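Local coordinates for Xaa-Pro dipeptidase (PDB 3I7M), which is the N-terminal domain of a probable manganese-dependent M24B metallopeptidase that probably removes N-terminal residues from peptides, at residues 26-31 with 132-137; 33-38 with 60-65. One frame throughout, in Å; residues are numbered along the deposited sequence.

Contact 1: residues 26-31 with 132-137; sequences PKTIEY and SFIEHM
Tyr31, Met137 (a selenomethionine) and Ile134 bury most of the surface where helix 26-33 meets helix 131-136, the last of the modelled chain, in this creatinase/prolidase N-terminal domain, whose helices pack about a mixed six-stranded sheet. Side chains carry most of the contact, though the Tyr31 hydroxyl also nears the Met137 backbone; 203 Å² is buried in all, and the nearest CA atoms, those of Thr28 and Ile134, are 7.3 Å apart. With CG anti to the backbone N (chi1 -179°), the phenol of Tyr31, in one of its two modelled positions, extends across to the last modelled residue. There its CE2 lies 3.7 Å from Met137 CG, the methylene approaching the ring obliquely while the selenium end of the chain bends at chi3. Lys5 of helix 5-15 makes a cation-pi contact with the same ring and donates a hydrogen bond to the carbonyl O of Tyr31, and Met137 also touches Lys5 and Gln8, so the first helix of the domain joins the packing. One turn back along each helix, Thr28 and Ile134 reach toward each other tip to tip. Thr28 is buried, and its hydroxyl is satisfied by a hydrogen bond with Glu105 OE2, while its methyl CG2 adds a purely apolar contact, 3.9 Å from Ile134 CG2. That same isoleucine methyl also lies against the hydroxyl, with Ile134 CG2 3.6 Å from Thr28 OG1.

Contact 2: residues 33-38 with 60-65; sequences TGFGSD and ALEVEV
Phe35 carries this contact, its ring entering between Glu62 and Val65 from the loop that follows helix 26-33 in the creatinase/prolidase N-terminal domain. The other side is the turn 60-62, which leads out of strand 55-59, and residues 63-65 of helix 63-67. Both partners meet the ring at its edge. Val65 CG1 lies in the ring plane, 3.8 Å from Phe35 CE1, and touches CD1 nearly as closely. At the neighbouring part of the rim, in one of two modelled positions of the glutamate, Glu62 OE1 comes to 3.5 Å from Phe35 CZ, near the ring plane; the carboxylate, turned 23° from that plane, is tentatively placed. A carboxylate oxygen beside the weakly positive ring hydrogens is probably a mildly favourable electrostatic arrangement, although no hydrogen bond joins the two segments. The extended chain of Glu62 in this conformer carries its OE1 along to CE2 as well, and Glu62 CB also approaches CZ. Phe35 is buried and touches Leu44 of the same long loop; CG stands anti to the backbone N (chi1 176°), which directs the ring across to segment 60-65. An alanine at this position would remove every cross-segment contact of the ring and would probably leave a gap between Val65 CG1 and the side chain of Glu62. Farther out, the backbone leading to the ring leaves the end of helix 26-33. Gly34 departs from the helical conformation with positive phi, where a beta carbon would collide with the Thr33 carbonyl O. Thr33 OG1 also pairs with Ile29 O one turn back in the helix and closes an ST turn by accepting from Phe35 N at 2.9 Å, with an N-H...O angle of 159°.

Overall arrangement
From the N terminus, the chain runs through helix 5-15 and strand 20-23 into helix 26-33, the first side of contact 1. The loop that leaves this helix supplies the first side of contact 2, which closes after the strands 45-48 and 55-59. Contact 1 closes much later, at helix 131-136, once the rest of the sheet and two further helices have been traversed; contact 2 is therefore nested inside its loop. Their centres lie about 16 Å apart. Helix 26-33 and its following loop link them: Glu30 packs against Phe35 and Gly36, and Pro26 against Ser37. Together they lie between helix 131-136 and helix 63-67, touching both.

Contact 1: residues 26-31 with 132-137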
loop_
_atom_site.group_PDB
_atom_site.type_symbol
_atom_site.label_atom_id
_atom_site.label_comp_id
_atom_site.label_asym_id
_atom_site.label_seq_id
_atom_site.Cartn_x
_atom_site.Cartn_y
_atom_site.Cartn_z
ATOM N N PRO A 26 8.473 -5.757 0.488
ATOM C CA PRO A 26 7.972 -7.126 0.286
ATOM C C PRO A 26 7.997 -7.935 1.601
ATOM O O PRO A 26 7.171 -8.824 1.762
ATOM C CB PRO A 26 8.932 -7.726 -0.720
ATOM C CG PRO A 26 9.633 -6.561 -1.378
ATOM C CD PRO A 26 9.565 -5.399 -0.434
ATOM N N LYS A 27 8.936 -7.667 2.485
ATOM C CA LYS A 27 8.979 -8.385 3.805
ATOM C C LYS A 27 7.768 -8.050 4.631
ATOM O O LYS A 27 7.217 -8.899 5.331
ATOM C CB LYS A 27 10.235 -8.042 4.560
ATOM C CG LYS A 27 11.562 -8.507 3.903
ATOM C CD LYS A 27 11.831 -10.019 4.040
ATOM C CE LYS A 27 13.073 -10.455 3.214
ATOM N NZ LYS A 27 13.310 -11.964 3.158
ATOM N N THR A 28 7.301 -6.795 4.591
ATOM C CA THR A 28 6.097 -6.435 5.307
ATOM C C THR A 28 4.876 -7.104 4.693
ATOM O O THR A 28 4.016 -7.625 5.406
ATOM C CB THR A 28 5.912 -4.909 5.258
ATOM O OG1 THR A 28 7.090 -4.347 5.797
ATOM C CG2 THR A 28 4.688 -4.484 6.065
ATOM N N ILE A 29 4.768 -7.110 3.365
ATOM C CA ILE A 29 3.645 -7.741 2.703
ATOM C C ILE A 29 3.613 -9.252 3.000
ATOM O O ILE A 29 2.533 -9.767 3.287
ATOM C CB ILE A 29 3.628 -7.372 1.189
ATOM C CG1 ILE A 29 3.336 -5.869 1.085
ATOM C CG2 ILE A 29 2.594 -8.213 0.393
ATOM C CD1 ILE A 29 3.479 -5.305 -0.328
ATOM N N GLU A 30 4.780 -9.852 3.022
ATOM C CA GLU A 30 4.852 -11.303 3.369
ATOM C C GLU A 30 4.400 -11.496 4.801
ATOM O O GLU A 30 3.677 -12.465 5.110
ATOM C CB GLU A 30 6.251 -11.855 3.169
ATOM C CG GLU A 30 6.300 -13.384 3.383
ATOM C CD GLU A 30 7.618 -14.008 3.028
ATOM O OE1 GLU A 30 8.605 -13.297 2.725
ATOM O OE2 GLU A 30 7.680 -15.264 3.102
ATOM N N TYR A 31 4.857 -10.655 5.692
ATOM C CA TYR A 31 4.462 -10.767 7.113
ATOM C C TYR A 31 2.943 -10.662 7.281
ATOM O O TYR A 31 2.331 -11.366 8.130
ATOM C CB TYR A 31 5.220 -9.700 7.921
ATOM C CG TYR A 31 4.918 -9.716 9.432
ATOM C CD1 TYR A 31 5.391 -10.745 10.245
ATOM C CD2 TYR A 31 4.119 -8.730 10.010
ATOM C CE1 TYR A 31 5.073 -10.782 11.619
ATOM C CE2 TYR A 31 3.821 -8.738 11.348
ATOM C CZ TYR A 31 4.294 -9.748 12.154
ATOM O OH TYR A 31 3.949 -9.670 13.503
ATOM N N SER A 132 9.370 2.004 11.787
ATOM C CA SER A 132 9.621 1.558 13.147
ATOM C C SER A 132 8.450 0.727 13.695
ATOM O O SER A 132 8.657 -0.302 14.397
ATOM C CB SER A 132 9.881 2.757 14.043
ATOM O OG SER A 132 9.984 2.334 15.376
ATOM N N PHE A 133 7.212 1.181 13.447
ATOM C CA PHE A 133 5.999 0.477 13.908
ATOM C C PHE A 133 5.970 -0.989 13.332
ATOM O O PHE A 133 5.763 -2.003 14.046
ATOM C CB PHE A 133 4.728 1.208 13.585
ATOM C CG PHE A 133 3.448 0.454 13.996
ATOM C CD1 PHE A 133 2.961 0.507 15.297
ATOM C CD2 PHE A 133 2.730 -0.295 13.093
ATOM C CE1 PHE A 133 1.821 -0.208 15.673
ATOM C CE2 PHE A 133 1.591 -0.977 13.458
ATOM C CZ PHE A 133 1.133 -0.930 14.759
ATOM N N ILE A 134 6.244 -1.107 12.031
ATOM C CA ILE A 134 6.265 -2.420 11.393
ATOM C C ILE A 134 7.405 -3.250 12.018
ATOM O O ILE A 134 7.255 -4.470 12.228
ATOM C CB ILE A 134 6.443 -2.300 9.861
ATOM C CG1 ILE A 134 5.256 -1.616 9.165
ATOM C CG2 ILE A 134 6.829 -3.709 9.281
ATOM C CD1 ILE A 134 3.881 -2.194 9.409
ATOM N N GLU A 135 8.564 -2.643 12.261
ATOM C CA GLU A 135 9.760 -3.328 12.820
ATOM C C GLU A 135 9.397 -3.993 14.159
ATOM O O GLU A 135 9.853 -5.123 14.484
ATOM C CB GLU A 135 10.869 -2.291 13.086
ATOM C CG GLU A 135 12.188 -2.468 12.359
ATOM C CD GLU A 135 12.910 -1.125 12.055
ATOM O OE1 GLU A 135 13.648 -1.048 11.042
ATOM O OE2 GLU A 135 12.762 -0.145 12.831
ATOM N N HIS A 136 8.589 -3.288 14.969
ATOM C CA HIS A 136 8.230 -3.732 16.338
ATOM C C HIS A 136 7.064 -4.663 16.444
ATOM O O HIS A 136 6.863 -5.263 17.506
ATOM C CB HIS A 136 7.966 -2.553 17.299
ATOM C CG HIS A 136 9.119 -1.618 17.404
ATOM N ND1 HIS A 136 8.961 -0.259 17.575
ATOM C CD2 HIS A 136 10.451 -1.839 17.305
ATOM C CE1 HIS A 136 10.153 0.312 17.608
ATOM N NE2 HIS A 136 11.072 -0.626 17.448
HETATM N N MSE A 137 6.286 -4.829 15.386
HETATM C CA MSE A 137 5.361 -5.938 15.335
HETATM C C MSE A 137 6.030 -7.021 14.456
HETATM O O MSE A 137 6.525 -8.042 14.924
HETATM C CB MSE A 137 4.022 -5.502 14.747
HETATM C CG MSE A 137 4.018 -5.536 13.245
HETATM SE SE MSE A 137 2.619 -4.579 12.255
HETATM C CE MSE A 137 1.022 -5.431 12.946
#

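Contact 2: residues 33-38 with 60-65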
loop_
_atom_site.group_PDB
_atom_site.type_symbol
_atom_site.label_atom_id
_atom_site.label_comp_id
_atom_site.label_asym_id
_atom_site.label_seq_id
_atom_site.Cartn_x
_atom_site.Cartn_y
_atom_site.Cartn_z
ATOM N N THR A 33 0.542 -11.150 4.832
ATOM C CA THR A 33 -0.254 -12.023 3.938
ATOM C C THR A 33 0.300 -13.432 3.697
ATOM O O THR A 33 -0.409 -14.311 3.199
ATOM C CB THR A 33 -0.408 -11.362 2.558
ATOM O OG1 THR A 33 0.840 -11.457 1.903
ATOM C CG2 THR A 33 -0.896 -9.955 2.716
ATOM N N GLY A 34 1.572 -13.693 3.979
ATOM C CA GLY A 34 2.192 -14.935 3.519
ATOM C C GLY A 34 2.659 -14.987 2.075
ATOM O O GLY A 34 3.332 -15.949 1.689
ATOM N N PHE A 35 2.445 -13.865 1.346
ATOM C CA PHE A 35 2.875 -13.809 -0.045
ATOM C C PHE A 35 4.322 -13.377 -0.053
ATOM O O PHE A 35 4.635 -12.237 0.373
ATOM C CB PHE A 35 2.021 -12.830 -0.825
ATOM C CG PHE A 35 2.471 -12.651 -2.247
ATOM C CD1 PHE A 35 2.287 -13.649 -3.198
ATOM C CD2 PHE A 35 3.131 -11.477 -2.635
ATOM C CE1 PHE A 35 2.708 -13.484 -4.491
ATOM C CE2 PHE A 35 3.561 -11.328 -3.915
ATOM C CZ PHE A 35 3.340 -12.317 -4.861
ATOM N N GLY A 36 5.194 -14.256 -0.497
ATOM C CA GLY A 36 6.603 -14.051 -0.314
ATOM C C GLY A 36 7.154 -13.511 -1.598
ATOM O O GLY A 36 6.785 -13.973 -2.679
ATOM N N SER A 37 8.000 -12.482 -1.485
ATOM C CA SER A 37 8.633 -11.924 -2.683
ATOM C C SER A 37 9.921 -11.143 -2.439
ATOM O O SER A 37 10.356 -10.901 -1.324
ATOM C CB SER A 37 7.630 -11.056 -3.461
ATOM O OG SER A 37 7.404 -9.823 -2.795
ATOM N N ASP A 38 10.546 -10.797 -3.552
ATOM C CA ASP A 38 11.864 -10.191 -3.578
ATOM C C ASP A 38 11.648 -8.857 -4.270
ATOM O O ASP A 38 10.617 -8.684 -4.918
ATOM C CB ASP A 38 12.804 -11.065 -4.403
ATOM C CG ASP A 38 12.314 -11.258 -5.842
ATOM O OD1 ASP A 38 11.313 -12.007 -6.049
ATOM O OD2 ASP A 38 12.904 -10.631 -6.752
ATOM N N ALA A 60 -0.540 -8.171 -12.708
ATOM C CA ALA A 60 -1.637 -9.071 -13.025
ATOM C C ALA A 60 -1.311 -10.551 -12.809
ATOM O O ALA A 60 -2.157 -11.282 -12.287
ATOM C CB ALA A 60 -2.092 -8.829 -14.444
ATOM N N LEU A 61 -0.105 -10.952 -13.128
ATOM C CA LEU A 61 0.229 -12.360 -12.991
ATOM C C LEU A 61 0.468 -12.800 -11.568
ATOM O O LEU A 61 0.538 -14.002 -11.319
ATOM C CB LEU A 61 1.388 -12.729 -13.918
ATOM C CG LEU A 61 1.057 -12.635 -15.362
ATOM C CD1 LEU A 61 2.333 -12.819 -16.270
ATOM C CD2 LEU A 61 0.020 -13.756 -15.698
ATOM N N GLU A 62 0.670 -11.862 -10.643
ATOM C CA GLU A 62 0.847 -12.230 -9.262
ATOM C C GLU A 62 -0.505 -12.328 -8.539
ATOM O O GLU A 62 -0.567 -12.825 -7.436
ATOM C CB GLU A 62 1.758 -11.205 -8.539
ATOM C CG GLU A 62 3.197 -11.224 -9.026
ATOM C CD GLU A 62 4.067 -10.119 -8.408
ATOM O OE1 GLU A 62 3.862 -9.740 -7.232
ATOM O OE2 GLU A 62 4.993 -9.648 -9.097
ATOM N N VAL A 63 -1.594 -11.815 -9.116
ATOM C CA VAL A 63 -2.874 -11.761 -8.440
ATOM C C VAL A 63 -3.329 -13.109 -7.927
ATOM O O VAL A 63 -3.835 -13.238 -6.818
ATOM C CB VAL A 63 -3.980 -11.068 -9.266
ATOM C CG1 VAL A 63 -5.348 -11.166 -8.614
ATOM C CG2 VAL A 63 -3.619 -9.614 -9.575
ATOM N N GLU A 64 -3.164 -14.112 -8.769
ATOM C CA GLU A 64 -3.607 -15.475 -8.379
ATOM C C GLU A 64 -2.987 -15.960 -7.097
ATOM O O GLU A 64 -3.698 -16.417 -6.204
ATOM C CB GLU A 64 -3.387 -16.501 -9.484
ATOM C CG GLU A 64 -3.611 -17.962 -9.048
ATOM C CD GLU A 64 -3.340 -19.020 -10.099
ATOM O OE1 GLU A 64 -2.944 -18.707 -11.226
ATOM O OE2 GLU A 64 -3.421 -20.223 -9.702
ATOM N N VAL A 65 -1.655 -15.981 -7.046
ATOM C CA VAL A 65 -0.974 -16.480 -5.879
ATOM C C VAL A 65 -1.263 -15.589 -4.661
ATOM O O VAL A 65 -1.412 -16.107 -3.538
ATOM C CB VAL A 65 0.508 -16.659 -6.188
ATOM C CG1 VAL A 65 1.280 -17.001 -4.890
ATOM C CG2 VAL A 65 0.720 -17.760 -7.205
#